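Local coordinates for chorismate mutase protein (Bartonella henselae, PDB 3RMI) that binds D-malate and, as an all-helical type II chorismate mutase, probably catalyses the rearrangement of chorismate to prephenate, at residues K85-I88 with K89-H93. Numbering follows the deposited sequence.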
# COMPACT_ATOMS: atom_id res chain seq x y z
N LYS A 85 7.85 2.52 3.75
CA LYS A 85 8.50 1.92 4.88
C LYS A 85 7.72 0.74 5.42
O LYS A 85 8.29 -0.23 5.90
CB LYS A 85 8.72 2.95 6.01
CG LYS A 85 9.93 3.87 5.77
CD LYS A 85 10.25 4.75 7.00
CE LYS A 85 11.75 4.98 7.10
NZ LYS A 85 12.08 6.24 7.85
N PHE A 86 6.40 0.84 5.35
CA PHE A 86 5.50 -0.26 5.69
C PHE A 86 5.76 -1.46 4.80
O PHE A 86 5.83 -2.60 5.27
CB PHE A 86 4.03 0.21 5.58
CG PHE A 86 3.02 -0.88 5.79
CD1 PHE A 86 2.65 -1.25 7.09
CD2 PHE A 86 2.45 -1.53 4.71
CE1 PHE A 86 1.72 -2.25 7.30
CE2 PHE A 86 1.53 -2.55 4.91
CZ PHE A 86 1.16 -2.91 6.22
N ILE A 87 5.89 -1.22 3.51
CA ILE A 87 6.19 -2.31 2.59
C ILE A 87 7.60 -2.88 2.86
O ILE A 87 7.79 -4.10 2.90
CB ILE A 87 6.09 -1.86 1.14
CG1 ILE A 87 4.66 -1.41 0.82
CG2 ILE A 87 6.44 -2.99 0.22
CD1 ILE A 87 3.63 -2.53 1.00
N ILE A 88 8.57 -2.01 3.08
CA ILE A 88 9.96 -2.46 3.21
C ILE A 88 10.14 -3.31 4.45
O ILE A 88 10.96 -4.23 4.46
CB ILE A 88 10.91 -1.29 3.29
CG1 ILE A 88 11.05 -0.64 1.91
CG2 ILE A 88 12.29 -1.73 3.87
CD1 ILE A 88 11.92 0.67 1.99
N LYS A 89 9.40 -3.01 5.50
CA LYS A 89 9.47 -3.80 6.75
C LYS A 89 9.03 -5.26 6.49
O LYS A 89 9.61 -6.21 7.02
CB LYS A 89 8.57 -3.14 7.81
CG LYS A 89 8.81 -3.54 9.25
CD LYS A 89 7.67 -3.02 10.16
CE LYS A 89 7.77 -3.58 11.57
NZ LYS A 89 6.44 -3.44 12.27
N GLU A 90 8.01 -5.43 5.66
CA GLU A 90 7.59 -6.77 5.31
C GLU A 90 8.66 -7.43 4.48
O GLU A 90 8.99 -8.59 4.67
CB GLU A 90 6.29 -6.72 4.53
CG GLU A 90 5.75 -8.09 4.18
CD GLU A 90 5.41 -8.93 5.40
OE1 GLU A 90 5.26 -8.36 6.51
OE2 GLU A 90 5.26 -10.16 5.24
N VAL A 91 9.22 -6.68 3.54
CA VAL A 91 10.25 -7.21 2.64
C VAL A 91 11.47 -7.68 3.41
O VAL A 91 12.01 -8.74 3.14
CB VAL A 91 10.65 -6.18 1.57
CG1 VAL A 91 11.89 -6.65 0.81
CG2 VAL A 91 9.49 -5.93 0.59
N VAL A 92 11.88 -6.89 4.39
CA VAL A 92 13.06 -7.20 5.18
C VAL A 92 12.80 -8.47 5.99
O VAL A 92 13.66 -9.36 6.05
CB VAL A 92 13.46 -5.98 6.07
CG1 VAL A 92 14.30 -6.43 7.22
CG2 VAL A 92 14.18 -4.91 5.23
N HIS A 93 11.61 -8.56 6.58
CA HIS A 93 11.18 -9.81 7.20
C HIS A 93 11.28 -10.98 6.21
O HIS A 93 11.81 -12.04 6.55
CB HIS A 93 9.73 -9.72 7.72
CG HIS A 93 9.21 -11.02 8.30
ND1 HIS A 93 8.12 -11.69 7.79
CD2 HIS A 93 9.66 -11.77 9.34
CE1 HIS A 93 7.92 -12.80 8.49
NE2 HIS A 93 8.84 -12.86 9.43
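Ile88 holds CG2 anti to its backbone N and Val92 turns CG2 beside its own N, anti to the carbonyl carbon, and in this way the two methyls meet one helical turn apart, at 3.9 Å. The pair is a worked example of i to i+4 packing along an alpha-helix, here within helix 77-106 of the all-helical chorismate mutase fold. The two side chains approach at a slant, and the same Val92 CG2 also rests 3.4 Å from Ile88 O. That oxygen receives the amide of Val92, with Val92 N 2.8 Å from Ile88 O. The N-H...O angle of this bond is 155°.

The preceding pair repeats the theme more loosely. With its CG2 also anti to the carbonyl carbon, Val91 points that methyl back along the helix to 4.3 Å from Ile87 CG2, while Val91 N donates to Ile87 O in the carbonyl plane. Two residues earlier, Lys89 N donates to Lys85 O from a position tilted 32° from the carbonyl plane; the Lys89 side chain then runs extended, away from residues 85-88.

What these steps share is a helix whose sides serve different neighbours. Ile88 and Val91 touch the bound D-malate, and Ile88 also packs on Glu59 and Gln62 of helix 56-72. Ile87 and Val91 reach Arg35 of helix 4-48, whereas Phe86 stacks its ring on Phe86 of the second subunit, consistent with one helix contributing to both the D-malate pocket and the dimer interface. At Val91 itself, CG2 lies 3.4 Å from Ile87 O, the acceptor of its own backbone N-H.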